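Local structure of prolyl endopeptidase (Myxococcus xanthus, 2BKL) at residues P226-Q231 with V243-G248; G248-D253 with W493-R498; V271-E276 with L287-A292; A320-V325 with L334-D339; V458-N463 with G486-K491. The protein probably hydrolyses oligopeptides on the carboxyl side of proline, and less readily of alanine, as a serine peptidase of the S9A family. One frame throughout, in Å; residues are numbered along the deposited sequence.

Contact 1 (P226-Q231 with V243-G248); sequences PTTFLQ and VYILRG
Leu246 lays its CB and CD1 against CB of Phe229, each 4.0 Å away, and the same CD1 meets OE1 of Gln231 at 3.5 Å. The Gln231 side chain, with CG anti to the backbone N (chi1 -160°) and extended beyond, crosses Leu246 at a slant. Phe229, Gln231, Tyr244 and Leu246 share one face of the sheet. On the other, CD1 of Leu230 packs against CG1 of Val243 at 3.6 Å and CG1 of Ile245 at 3.9 Å. Across the antiparallel strands, Phe229 and Leu246 exchange two backbone hydrogen bonds, as do Gln231 and Tyr244; the N of Tyr244 to O of Gln231 bond is 2.7 Å and almost straight (176°). Where the strands part, a water donates to O of Thr227 and weakly accepts from N of Gly248, bridging the hairpin's open end. CB of Arg247 points away from strand 229-234, and its guanidinium forms salt bridges with Glu251 and Asp253; the hydroxyl of Tyr244 reaches N of Val277. The hairpin forms the first two strands of a four-stranded propeller blade: strand 229-234 lies at its edge, with Phe229 touching the bound ligand, and strand 241-247 is flanked on its other side by strand 251-257.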
# COMPACT_ATOMS: atom_id res chain seq x y z
N PRO A 226 2.51 18.88 9.37
CA PRO A 226 2.97 17.50 9.15
C PRO A 226 1.80 16.51 9.10
O PRO A 226 2.04 15.31 8.95
CB PRO A 226 3.88 17.24 10.34
CG PRO A 226 3.27 18.08 11.42
CD PRO A 226 2.78 19.34 10.75
N THR A 227 0.56 16.99 9.24
CA THR A 227 -0.59 16.13 9.04
C THR A 227 -1.11 16.18 7.62
O THR A 227 -2.19 15.65 7.35
CB THR A 227 -1.75 16.44 10.01
OG1 THR A 227 -2.34 17.72 9.71
CG2 THR A 227 -1.27 16.47 11.46
N THR A 228 -0.36 16.80 6.71
CA THR A 228 -0.72 16.89 5.30
C THR A 228 0.33 16.29 4.40
O THR A 228 1.46 16.06 4.80
CB THR A 228 -0.90 18.34 4.87
OG1 THR A 228 0.36 19.03 4.96
CG2 THR A 228 -1.88 19.07 5.79
N PHE A 229 -0.07 16.07 3.15
CA PHE A 229 0.85 15.87 2.04
C PHE A 229 0.68 17.00 1.03
O PHE A 229 -0.41 17.51 0.82
CB PHE A 229 0.62 14.55 1.31
CG PHE A 229 0.77 13.32 2.18
CD1 PHE A 229 -0.31 12.81 2.91
CD2 PHE A 229 1.99 12.67 2.25
CE1 PHE A 229 -0.15 11.66 3.70
CE2 PHE A 229 2.15 11.53 3.05
CZ PHE A 229 1.08 11.03 3.75
N LEU A 230 1.75 17.36 0.35
CA LEU A 230 1.67 18.31 -0.75
C LEU A 230 2.06 17.58 -2.02
O LEU A 230 3.11 16.97 -2.09
CB LEU A 230 2.64 19.47 -0.49
CG LEU A 230 2.52 20.67 -1.41
CD1 LEU A 230 1.26 21.48 -1.11
CD2 LEU A 230 3.76 21.55 -1.26
N GLN A 231 1.21 17.64 -3.04
CA GLN A 231 1.48 16.93 -4.28
C GLN A 231 1.15 17.79 -5.47
O GLN A 231 0.22 18.60 -5.43
CB GLN A 231 0.62 15.66 -4.33
CG GLN A 231 1.12 14.59 -5.29
CD GLN A 231 0.25 13.34 -5.24
OE1 GLN A 231 -0.24 12.95 -4.16
NE2 GLN A 231 0.03 12.72 -6.41
N VAL A 243 -1.70 21.84 -7.71
CA VAL A 243 -1.13 21.51 -6.42
C VAL A 243 -2.26 21.10 -5.49
O VAL A 243 -3.26 21.82 -5.33
CB VAL A 243 -0.33 22.66 -5.84
CG1 VAL A 243 0.08 22.38 -4.39
CG2 VAL A 243 0.93 22.92 -6.69
N TYR A 244 -2.09 19.93 -4.89
CA TYR A 244 -3.01 19.36 -3.93
C TYR A 244 -2.47 19.49 -2.52
O TYR A 244 -1.29 19.24 -2.29
CB TYR A 244 -3.20 17.88 -4.24
CG TYR A 244 -3.82 17.53 -5.58
CD1 TYR A 244 -5.18 17.40 -5.71
CD2 TYR A 244 -3.03 17.26 -6.67
CE1 TYR A 244 -5.75 17.05 -6.90
CE2 TYR A 244 -3.60 16.91 -7.89
CZ TYR A 244 -4.95 16.80 -7.99
OH TYR A 244 -5.53 16.45 -9.19
N ILE A 245 -3.30 19.93 -1.58
CA ILE A 245 -3.01 19.79 -0.15
C ILE A 245 -3.91 18.67 0.35
O ILE A 245 -5.14 18.83 0.41
CB ILE A 245 -3.25 21.11 0.61
CG1 ILE A 245 -2.36 22.24 0.04
CG2 ILE A 245 -3.00 20.88 2.09
CD1 ILE A 245 -2.61 23.58 0.65
N LEU A 246 -3.30 17.52 0.64
CA LEU A 246 -4.01 16.32 1.02
C LEU A 246 -4.08 16.27 2.55
O LEU A 246 -3.06 16.27 3.22
CB LEU A 246 -3.29 15.08 0.50
CG LEU A 246 -3.05 15.06 -1.02
CD1 LEU A 246 -2.26 13.80 -1.43
CD2 LEU A 246 -4.37 15.10 -1.76
N ARG A 247 -5.29 16.30 3.11
CA ARG A 247 -5.48 16.12 4.54
C ARG A 247 -5.89 14.67 4.79
O ARG A 247 -7.07 14.31 4.81
CB ARG A 247 -6.51 17.11 5.07
CG ARG A 247 -5.92 18.51 5.15
CD ARG A 247 -6.84 19.51 5.83
NE ARG A 247 -7.97 19.71 4.95
CZ ARG A 247 -7.93 20.48 3.88
NH1 ARG A 247 -6.80 21.15 3.60
NH2 ARG A 247 -8.99 20.58 3.09
N GLY A 248 -4.88 13.82 4.93
CA GLY A 248 -5.07 12.40 5.05
C GLY A 248 -5.72 11.86 3.80
O GLY A 248 -5.35 12.22 2.67
O HOH W 1 -2.12 13.29 5.87

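Contact 2 (G248-D253 with W493-R498); sequences GWSEND and WHDAGR. With ZAH (N-[(benzyloxy)carbonyl]-L-alanyl-L-proline), chain C.
Ser250 sets its hydroxyl over one face of the Arg498 guanidinium, OG lying 3.0 Å from CZ and above the centre of the group; no nitrogen of the group is angled to donate to it. Asp495 helps fix the turn of the guanidinium: its OD1 takes the NE proton of Arg498 in a 2.7 Å salt bridge close to the guanidinium plane. His494 is the next largest contributor, its CE1 coming 3.4 Å from OG of Ser250 and 3.5 Å from O of Trp249. Here the beta-propeller meets the alpha/beta-hydrolase domain, the loop before strand 251-257 facing the end of helix 491-495. A water joins them, hydrogen-bonded to ND1 of His494 and OD1 of Asp495 and weakly to OG of Ser250. NE2 of His494 is hydrogen-bonded to Glu577. Trp249 touches CE1 of His494 with its CB, while its indole leads away into the ligand pocket, where CZ2 is 3.5 Å from N14 of the bound ligand.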
# COMPACT_ATOMS: atom_id res chain seq x y z
N GLY A 248 -4.88 13.82 4.93
CA GLY A 248 -5.07 12.40 5.05
C GLY A 248 -5.72 11.86 3.80
O GLY A 248 -5.35 12.22 2.67
N TRP A 249 -6.66 10.95 4.01
CA TRP A 249 -7.33 10.21 2.96
C TRP A 249 -8.81 10.60 2.87
O TRP A 249 -9.60 9.90 2.24
CB TRP A 249 -7.15 8.70 3.25
CG TRP A 249 -5.76 8.22 2.94
CD1 TRP A 249 -5.36 7.54 1.82
CD2 TRP A 249 -4.53 8.49 3.68
NE1 TRP A 249 -4.01 7.33 1.83
CE2 TRP A 249 -3.48 7.90 2.95
CE3 TRP A 249 -4.24 9.10 4.90
CZ2 TRP A 249 -2.16 7.92 3.39
CZ3 TRP A 249 -2.89 9.14 5.31
CH2 TRP A 249 -1.89 8.55 4.57
N SER A 250 -9.21 11.71 3.47
CA SER A 250 -10.65 12.07 3.50
C SER A 250 -11.00 13.39 2.90
O SER A 250 -12.17 13.61 2.56
CB SER A 250 -11.16 12.09 4.94
OG SER A 250 -10.78 10.88 5.56
N GLU A 251 -10.04 14.29 2.79
CA GLU A 251 -10.33 15.60 2.20
C GLU A 251 -9.09 16.21 1.64
O GLU A 251 -7.98 15.85 2.02
CB GLU A 251 -11.07 16.52 3.20
CG GLU A 251 -10.24 17.07 4.32
CD GLU A 251 -10.98 18.09 5.20
OE1 GLU A 251 -12.19 17.95 5.50
OE2 GLU A 251 -10.31 19.04 5.63
N ASN A 252 -9.26 17.05 0.64
CA ASN A 252 -8.14 17.81 0.09
C ASN A 252 -8.59 19.11 -0.55
O ASN A 252 -9.76 19.30 -0.84
CB ASN A 252 -7.33 16.98 -0.92
CG ASN A 252 -8.08 16.71 -2.20
OD1 ASN A 252 -8.85 15.74 -2.27
ND2 ASN A 252 -7.81 17.49 -3.25
N ASP A 253 -7.61 19.99 -0.74
CA ASP A 253 -7.77 21.21 -1.52
C ASP A 253 -7.12 21.03 -2.85
O ASP A 253 -6.17 20.25 -3.01
CB ASP A 253 -7.08 22.37 -0.82
CG ASP A 253 -7.62 22.64 0.55
OD1 ASP A 253 -8.80 22.33 0.82
OD2 ASP A 253 -6.91 23.18 1.43
N TRP A 493 -18.00 3.77 3.94
CA TRP A 493 -17.28 2.56 4.39
C TRP A 493 -15.98 2.97 5.09
O TRP A 493 -15.65 2.48 6.16
CB TRP A 493 -16.99 1.66 3.21
CG TRP A 493 -16.76 0.22 3.53
CD1 TRP A 493 -15.62 -0.49 3.36
CD2 TRP A 493 -17.74 -0.70 4.00
NE1 TRP A 493 -15.80 -1.79 3.74
CE2 TRP A 493 -17.11 -1.94 4.13
CE3 TRP A 493 -19.10 -0.59 4.34
CZ2 TRP A 493 -17.79 -3.07 4.54
CZ3 TRP A 493 -19.77 -1.71 4.76
CH2 TRP A 493 -19.10 -2.93 4.86
N HIS A 494 -15.27 3.91 4.48
CA HIS A 494 -14.04 4.43 5.02
C HIS A 494 -14.32 5.14 6.35
O HIS A 494 -13.68 4.87 7.37
CB HIS A 494 -13.38 5.38 3.99
CG HIS A 494 -12.13 6.04 4.47
ND1 HIS A 494 -11.78 7.31 4.08
CD2 HIS A 494 -11.16 5.62 5.32
CE1 HIS A 494 -10.65 7.65 4.68
NE2 HIS A 494 -10.24 6.64 5.43
N ASP A 495 -15.27 6.06 6.32
CA ASP A 495 -15.57 6.88 7.50
C ASP A 495 -16.06 6.06 8.69
O ASP A 495 -15.77 6.42 9.84
CB ASP A 495 -16.58 7.98 7.18
CG ASP A 495 -15.97 9.13 6.41
OD1 ASP A 495 -14.72 9.21 6.24
OD2 ASP A 495 -16.73 9.99 5.90
N ALA A 496 -16.76 4.96 8.43
CA ALA A 496 -17.23 4.12 9.52
C ALA A 496 -16.14 3.23 10.12
O ALA A 496 -16.43 2.41 10.99
CB ALA A 496 -18.40 3.27 9.06
N GLY A 497 -14.89 3.39 9.68
CA GLY A 497 -13.79 2.63 10.24
C GLY A 497 -12.57 3.48 10.51
O GLY A 497 -11.47 2.99 10.40
N ARG A 498 -12.78 4.74 10.84
CA ARG A 498 -11.65 5.61 11.19
C ARG A 498 -12.02 6.54 12.35
O ARG A 498 -13.19 6.63 12.78
CB ARG A 498 -11.20 6.40 9.96
CG ARG A 498 -12.13 7.46 9.53
CD ARG A 498 -11.78 8.01 8.16
NE ARG A 498 -12.52 9.22 7.87
CZ ARG A 498 -12.13 10.45 8.15
NH1 ARG A 498 -10.97 10.69 8.72
NH2 ARG A 498 -12.93 11.45 7.86
C1 ZAH C . 0.82 1.12 6.84
O2 ZAH C . -0.56 0.83 6.93
C3 ZAH C . 1.15 2.61 7.11
C4 ZAH C . 0.78 3.02 8.54
C5 ZAH C . -0.64 3.56 8.49
C6 ZAH C . -0.87 4.03 7.07
N7 ZAH C . 0.31 3.56 6.36
C8 ZAH C . 0.55 3.88 5.09
O9 ZAH C . 1.68 3.46 4.55
C10 ZAH C . -0.28 4.95 4.34
C11 ZAH C . -1.48 4.17 3.80
N14 ZAH C . 0.44 5.52 3.23
C15 ZAH C . 1.41 6.39 3.42
O16 ZAH C . 1.70 6.84 4.61
O17 ZAH C . 2.12 6.87 2.27
C18 ZAH C . 3.27 7.69 2.58
C19 ZAH C . 4.15 7.93 1.36
C20 ZAH C . 3.65 8.67 0.28
C21 ZAH C . 4.44 8.89 -0.85
C22 ZAH C . 5.74 8.38 -0.89
C23 ZAH C . 6.26 7.66 0.20
C24 ZAH C . 5.46 7.43 1.32
O HOH W 2 -13.30 9.90 3.86

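Contact 3 (V271-E276 with L287-A292)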
# COMPACT_ATOMS: atom_id res chain seq x y z
N VAL A 271 -14.11 20.28 2.25
CA VAL A 271 -14.67 20.20 3.59
C VAL A 271 -15.36 18.86 3.68
O VAL A 271 -16.50 18.68 3.22
CB VAL A 271 -15.64 21.37 3.85
CG1 VAL A 271 -16.17 21.31 5.29
CG2 VAL A 271 -14.95 22.68 3.57
N GLY A 272 -14.62 17.87 4.15
CA GLY A 272 -15.11 16.52 4.23
C GLY A 272 -15.32 15.88 2.85
O GLY A 272 -16.12 14.95 2.69
N ALA A 273 -14.60 16.39 1.86
CA ALA A 273 -14.67 15.87 0.49
C ALA A 273 -13.29 15.93 -0.17
O ALA A 273 -12.48 16.81 0.15
CB ALA A 273 -15.67 16.67 -0.34
N LYS A 274 -13.04 14.97 -1.06
CA LYS A 274 -11.85 14.89 -1.87
C LYS A 274 -12.15 15.19 -3.31
O LYS A 274 -13.26 14.96 -3.78
CB LYS A 274 -11.23 13.49 -1.80
CG LYS A 274 -10.73 13.14 -0.45
CD LYS A 274 -10.17 11.71 -0.43
CE LYS A 274 -11.30 10.71 -0.42
NZ LYS A 274 -10.81 9.32 -0.30
N TYR A 275 -11.11 15.64 -4.00
CA TYR A 275 -11.19 16.07 -5.39
C TYR A 275 -9.90 15.71 -6.11
O TYR A 275 -8.82 16.10 -5.65
CB TYR A 275 -11.40 17.57 -5.51
CG TYR A 275 -12.56 18.10 -4.75
CD1 TYR A 275 -12.47 18.34 -3.38
CD2 TYR A 275 -13.76 18.39 -5.39
CE1 TYR A 275 -13.57 18.85 -2.66
CE2 TYR A 275 -14.86 18.89 -4.69
CZ TYR A 275 -14.75 19.11 -3.32
OH TYR A 275 -15.83 19.59 -2.60
N GLU A 276 -10.00 15.02 -7.23
CA GLU A 276 -8.87 14.71 -8.11
C GLU A 276 -9.19 15.26 -9.48
O GLU A 276 -10.30 15.08 -9.97
CB GLU A 276 -8.69 13.20 -8.18
CG GLU A 276 -7.53 12.75 -9.05
CD GLU A 276 -7.51 11.25 -9.26
OE1 GLU A 276 -7.95 10.49 -8.36
OE2 GLU A 276 -7.06 10.81 -10.33
N LEU A 287 -13.00 14.32 -10.30
CA LEU A 287 -13.56 13.17 -9.62
C LEU A 287 -13.69 13.51 -8.16
O LEU A 287 -12.70 13.88 -7.52
CB LEU A 287 -12.64 11.95 -9.79
CG LEU A 287 -12.97 10.71 -8.97
CD1 LEU A 287 -14.31 10.08 -9.36
CD2 LEU A 287 -11.81 9.71 -9.09
N THR A 288 -14.88 13.38 -7.59
CA THR A 288 -15.12 13.82 -6.22
C THR A 288 -16.20 13.05 -5.50
O THR A 288 -17.13 12.51 -6.12
CB THR A 288 -15.44 15.34 -6.23
OG1 THR A 288 -15.62 15.82 -4.90
CG2 THR A 288 -16.74 15.62 -6.93
N ASP A 289 -16.08 13.02 -4.17
CA ASP A 289 -17.14 12.51 -3.31
C ASP A 289 -18.03 13.62 -2.72
O ASP A 289 -18.90 13.35 -1.90
CB ASP A 289 -16.61 11.54 -2.22
CG ASP A 289 -15.61 12.14 -1.33
OD1 ASP A 289 -15.50 13.38 -1.31
OD2 ASP A 289 -14.89 11.42 -0.57
N GLU A 290 -17.84 14.85 -3.17
CA GLU A 290 -18.71 15.93 -2.73
C GLU A 290 -20.15 15.65 -3.13
O GLU A 290 -20.45 15.50 -4.32
CB GLU A 290 -18.25 17.26 -3.30
CG GLU A 290 -18.91 18.47 -2.63
CD GLU A 290 -19.00 19.67 -3.54
OE1 GLU A 290 -17.94 20.30 -3.83
OE2 GLU A 290 -20.14 20.02 -3.93
N GLY A 291 -21.03 15.53 -2.12
CA GLY A 291 -22.42 15.18 -2.33
C GLY A 291 -22.63 13.85 -3.04
O GLY A 291 -23.66 13.65 -3.66
N ALA A 292 -21.69 12.92 -2.88
CA ALA A 292 -21.71 11.66 -3.60
C ALA A 292 -20.72 10.70 -2.94
O ALA A 292 -19.58 10.59 -3.34
CB ALA A 292 -21.34 11.89 -5.07
O HOH W 3 -17.89 14.18 0.74
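Tyr275 gives its hydroxyl proton to Glu290, OH to OE1 being a short 2.5 Å, and the acceptor uses its anti lone pair while lying at the ring edge, in plane. The other oxygen of Glu290 pairs with Arg307. This is the open end of a beta hairpin, strands 275-280 and 283-288, in a blade of the propeller. Asp289 reaches back across it: its CG sits between the backbone N and carbonyl carbon (chi1 59°), and OD1 accepts from N of Lys274 at 2.9 Å on the syn side, somewhat out of the carboxylate plane. Thr288 in turn donates from OG1 to O of Lys274 at 2.8 Å and accepts from N of Glu290, closing an ST turn. Side-chain groups thus bond to both the N and the O of Lys274; its ammonium goes to O of Trp249. Within the strands, Glu276 and Leu287 exchange two backbone bonds. Further out, CB of Ala273 packs 3.9 Å from CA of Glu290, and Leu287 lies beside Glu276 while also touching Leu322 and Val325 of the next blade. OG1 of Thr288 stands over one face of the Tyr275 ring, toward its rim and 3.2 Å from CE2.

Contact 4 (A320-V325 with L334-D339)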
# COMPACT_ATOMS: atom_id res chain seq x y z
N ALA A 320 -22.52 1.17 -7.36
CA ALA A 320 -21.10 0.92 -7.49
C ALA A 320 -20.23 2.08 -7.01
O ALA A 320 -20.63 3.24 -7.14
CB ALA A 320 -20.76 0.61 -8.95
N SER A 321 -19.06 1.78 -6.47
CA SER A 321 -18.13 2.80 -6.00
C SER A 321 -17.20 3.18 -7.13
O SER A 321 -16.51 2.33 -7.68
CB SER A 321 -17.30 2.29 -4.83
OG SER A 321 -18.14 1.87 -3.76
N LEU A 322 -17.13 4.46 -7.47
CA LEU A 322 -16.23 4.94 -8.50
C LEU A 322 -14.89 5.22 -7.88
O LEU A 322 -14.80 6.02 -6.96
CB LEU A 322 -16.81 6.18 -9.18
CG LEU A 322 -15.92 6.81 -10.27
CD1 LEU A 322 -15.58 5.81 -11.37
CD2 LEU A 322 -16.54 8.03 -10.86
N LEU A 323 -13.84 4.50 -8.32
CA LEU A 323 -12.50 4.60 -7.71
C LEU A 323 -11.56 5.52 -8.44
O LEU A 323 -10.74 6.18 -7.81
CB LEU A 323 -11.84 3.22 -7.63
CG LEU A 323 -12.52 2.11 -6.89
CD1 LEU A 323 -11.53 0.91 -6.87
CD2 LEU A 323 -12.95 2.56 -5.52
N SER A 324 -11.60 5.52 -9.77
CA SER A 324 -10.66 6.33 -10.53
C SER A 324 -11.20 6.62 -11.91
O SER A 324 -12.08 5.90 -12.43
CB SER A 324 -9.30 5.66 -10.66
OG SER A 324 -9.38 4.54 -11.50
N VAL A 325 -10.64 7.65 -12.49
CA VAL A 325 -10.96 8.10 -13.83
C VAL A 325 -9.67 8.36 -14.52
O VAL A 325 -8.81 9.09 -14.00
CB VAL A 325 -11.74 9.43 -13.81
CG1 VAL A 325 -11.97 9.90 -15.23
CG2 VAL A 325 -13.01 9.28 -13.07
N LEU A 334 -13.52 4.61 -16.55
CA LEU A 334 -14.08 4.71 -15.20
C LEU A 334 -13.96 3.34 -14.53
O LEU A 334 -14.53 2.34 -14.99
CB LEU A 334 -15.55 5.13 -15.26
CG LEU A 334 -15.92 6.36 -16.10
CD1 LEU A 334 -17.41 6.53 -16.24
CD2 LEU A 334 -15.35 7.54 -15.46
N GLU A 335 -13.25 3.30 -13.42
CA GLU A 335 -13.04 2.07 -12.67
C GLU A 335 -13.98 2.08 -11.47
O GLU A 335 -13.85 2.90 -10.57
CB GLU A 335 -11.60 1.97 -12.17
CG GLU A 335 -11.28 0.68 -11.43
CD GLU A 335 -9.98 0.73 -10.65
OE1 GLU A 335 -9.28 1.76 -10.62
OE2 GLU A 335 -9.70 -0.28 -10.00
N TYR A 336 -14.93 1.15 -11.50
CA TYR A 336 -15.95 0.94 -10.45
C TYR A 336 -15.63 -0.33 -9.65
O TYR A 336 -14.96 -1.23 -10.13
CB TYR A 336 -17.33 0.82 -11.04
CG TYR A 336 -17.91 2.12 -11.55
CD1 TYR A 336 -18.57 2.99 -10.70
CD2 TYR A 336 -17.77 2.49 -12.87
CE1 TYR A 336 -19.12 4.18 -11.17
CE2 TYR A 336 -18.26 3.65 -13.33
CZ TYR A 336 -18.96 4.51 -12.49
OH TYR A 336 -19.47 5.71 -12.95
N LEU A 337 -16.13 -0.36 -8.42
CA LEU A 337 -16.13 -1.54 -7.59
C LEU A 337 -17.56 -1.89 -7.24
O LEU A 337 -18.28 -1.05 -6.69
CB LEU A 337 -15.35 -1.28 -6.31
CG LEU A 337 -14.54 -2.42 -5.71
CD1 LEU A 337 -13.41 -2.83 -6.64
CD2 LEU A 337 -13.99 -2.01 -4.34
N LYS A 338 -17.98 -3.10 -7.55
CA LYS A 338 -19.32 -3.63 -7.23
C LYS A 338 -19.08 -4.80 -6.30
O LYS A 338 -18.48 -5.81 -6.70
CB LYS A 338 -20.06 -4.10 -8.49
CG LYS A 338 -20.27 -3.01 -9.55
CD LYS A 338 -20.89 -3.53 -10.86
CE LYS A 338 -22.24 -4.22 -10.65
NZ LYS A 338 -22.83 -4.64 -11.98
N ASP A 339 -19.53 -4.67 -5.05
CA ASP A 339 -19.24 -5.66 -4.01
C ASP A 339 -17.78 -6.14 -4.06
O ASP A 339 -17.49 -7.32 -4.09
CB ASP A 339 -20.21 -6.85 -4.11
CG ASP A 339 -21.62 -6.47 -3.76
OD1 ASP A 339 -21.82 -5.81 -2.72
OD2 ASP A 339 -22.59 -6.81 -4.46
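Tyr336 takes CD1 of Leu322 over the centre of one ring face, 3.8 Å from the centroid and 13° off the normal, a CH-pi contact. CB of Leu322 touches CE1 of the ring at 3.6 Å, and CB of Ala320 meets its CD1 obliquely at 3.7 Å. Farther along, CG2 of Val325 lies 3.8 Å from CD2 of Leu334, the chains side by side. An alanine in place of Tyr336 would probably open a gap above Leu322 CD1 and leave Arg345 without its cation-pi partner. Backbone hydrogen bonds join the antiparallel strands: Ser321 and Leu337 exchange two, and Leu323 donates to O of Glu335. The return bond, from N of Glu335, goes to O of Ser324, so Leu323 and Ser324 both face Glu335 in a classic beta bulge. OG of Ser324, between the backbone N and carbonyl carbon (chi1 70°), donates to the anti lone pair of Glu335 OE1 at 2.9 Å. Ser321 instead sends its hydroxyl to O of Glu488 in the catalytic domain. One face of this propeller hairpin is thus apolar around Leu322, Tyr336, Val325 and Leu334, while the other mixes Leu323 and Leu337 with the polar Ser321, Ser324 and Glu335.

Contact 5 (V458-N463 with G486-K491); sequences VNMEAN and GGEYGK
Glu488 bends at CG (chi2 90°), with CG itself anti to the carbonyl carbon (chi1 -69°), and this fold brings its carboxylate back to the chain at Asn459 and Met460. Two loops of the alpha/beta-hydrolase domain meet here, one after strand 448-451 and the other leading through a type I turn, Gly487 to Gly490, into helix 491-495. The N-H of Met460 donates to OE2 of Glu488 at 3.0 Å, nearly straight at 176°, although it approaches from above the carboxylate plane. The same oxygen accepts from ND2 of Asn482, which also bonds to O of Met460, so OE2 has two donors. An alanine at Glu488 would probably leave the N-H of Met460 and one bond of the Asn482 amide without their acceptor. Gly486 lets the loops come close: a CB on it would run into O of Val458 and OE1 of Glu488. CA of Gly486 sits 3.1 Å from O of Val458.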
# COMPACT_ATOMS: atom_id res chain seq x y z
N VAL A 458 -8.28 1.94 1.54
CA VAL A 458 -7.62 0.87 0.80
C VAL A 458 -8.58 -0.28 0.61
O VAL A 458 -9.26 -0.70 1.55
CB VAL A 458 -6.36 0.40 1.55
CG1 VAL A 458 -5.74 -0.85 0.92
CG2 VAL A 458 -5.34 1.51 1.55
N ASN A 459 -8.67 -0.79 -0.61
CA ASN A 459 -9.54 -1.91 -0.91
C ASN A 459 -8.80 -3.22 -0.96
O ASN A 459 -7.67 -3.29 -1.48
CB ASN A 459 -10.24 -1.68 -2.23
CG ASN A 459 -10.97 -0.39 -2.25
OD1 ASN A 459 -11.69 -0.09 -1.32
ND2 ASN A 459 -10.71 0.43 -3.26
N MET A 460 -9.39 -4.26 -0.40
CA MET A 460 -8.85 -5.61 -0.53
C MET A 460 -9.40 -6.23 -1.78
O MET A 460 -10.58 -6.44 -1.90
CB MET A 460 -9.17 -6.49 0.70
CG MET A 460 -8.81 -5.88 2.03
SD MET A 460 -7.04 -5.71 2.28
CE MET A 460 -6.79 -4.52 1.89
N GLU A 461 -8.53 -6.56 -2.72
CA GLU A 461 -8.96 -7.09 -4.00
C GLU A 461 -8.39 -8.46 -4.23
O GLU A 461 -7.46 -8.90 -3.56
CB GLU A 461 -8.44 -6.22 -5.15
CG GLU A 461 -8.85 -4.78 -5.18
CD GLU A 461 -8.04 -4.01 -6.23
OE1 GLU A 461 -7.19 -4.64 -6.94
OE2 GLU A 461 -8.26 -2.78 -6.32
N ALA A 462 -8.89 -9.07 -5.30
CA ALA A 462 -8.45 -10.40 -5.76
C ALA A 462 -7.13 -10.38 -6.53
O ALA A 462 -7.05 -10.73 -7.75
CB ALA A 462 -9.58 -11.02 -6.64
N ASN A 463 -6.08 -9.96 -5.85
CA ASN A 463 -4.72 -10.01 -6.34
C ASN A 463 -4.28 -11.47 -6.36
O ASN A 463 -4.68 -12.27 -5.52
CB ASN A 463 -3.77 -9.23 -5.40
CG ASN A 463 -3.95 -7.70 -5.47
OD1 ASN A 463 -4.10 -7.12 -6.56
ND2 ASN A 463 -3.94 -7.05 -4.30
N GLY A 486 -11.74 0.48 4.86
CA GLY A 486 -11.43 0.43 3.46
C GLY A 486 -12.35 1.29 2.64
O GLY A 486 -13.23 1.97 3.15
N GLY A 487 -12.15 1.25 1.33
CA GLY A 487 -12.95 2.04 0.41
C GLY A 487 -13.98 1.27 -0.38
O GLY A 487 -14.54 1.81 -1.32
N GLU A 488 -14.28 0.03 0.00
CA GLU A 488 -14.97 -0.86 -0.92
C GLU A 488 -16.35 -0.34 -1.26
O GLU A 488 -16.80 -0.49 -2.42
CB GLU A 488 -15.01 -2.29 -0.39
CG GLU A 488 -13.64 -2.98 -0.37
CD GLU A 488 -12.80 -2.83 0.91
OE1 GLU A 488 -13.06 -1.88 1.69
OE2 GLU A 488 -11.90 -3.70 1.15
N TYR A 489 -17.04 0.22 -0.27
CA TYR A 489 -18.37 0.79 -0.48
C TYR A 489 -18.38 2.32 -0.38
O TYR A 489 -19.41 2.94 -0.09
CB TYR A 489 -19.38 0.17 0.47
CG TYR A 489 -19.66 -1.27 0.20
CD1 TYR A 489 -20.28 -1.68 -0.94
CD2 TYR A 489 -19.36 -2.23 1.13
CE1 TYR A 489 -20.56 -3.03 -1.18
CE2 TYR A 489 -19.62 -3.57 0.91
CZ TYR A 489 -20.25 -3.97 -0.23
OH TYR A 489 -20.56 -5.30 -0.45
N GLY A 490 -17.23 2.92 -0.68
CA GLY A 490 -17.11 4.36 -0.81
C GLY A 490 -16.87 5.05 0.51
O GLY A 490 -16.39 4.44 1.48
N LYS A 491 -17.19 6.34 0.55
CA LYS A 491 -16.81 7.19 1.67
C LYS A 491 -17.40 6.73 2.99
O LYS A 491 -16.75 6.81 4.02
CB LYS A 491 -17.18 8.65 1.39
CG LYS A 491 -16.94 9.60 2.52
CD LYS A 491 -17.47 10.99 2.17
CE LYS A 491 -17.59 11.91 3.37
NZ LYS A 491 -16.30 12.16 4.00

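How the contacts relate
Contacts 1, 3 and 4 are hairpins in three successive four-stranded sheets of the propeller. Contact 5 lies in the hydrolase domain, and contact 2 joins the two domains. Along the chain, contacts 1, 3, 4 and 5 follow in series, the last three inside the long loop that contact 2 closes. Contacts 1 and 2 share Gly248 and one sheet; contact 3 lies about 10 Å from contact 2, centre to centre, and contact 4 equally far from contact 5. Further bonds cross the domain boundary: Lys491 to Gly272, Tyr489 to Asp339 and Ser321 to Glu488. The propeller face is thus tied to the loops around helix 491-495, beside the ligand pocket.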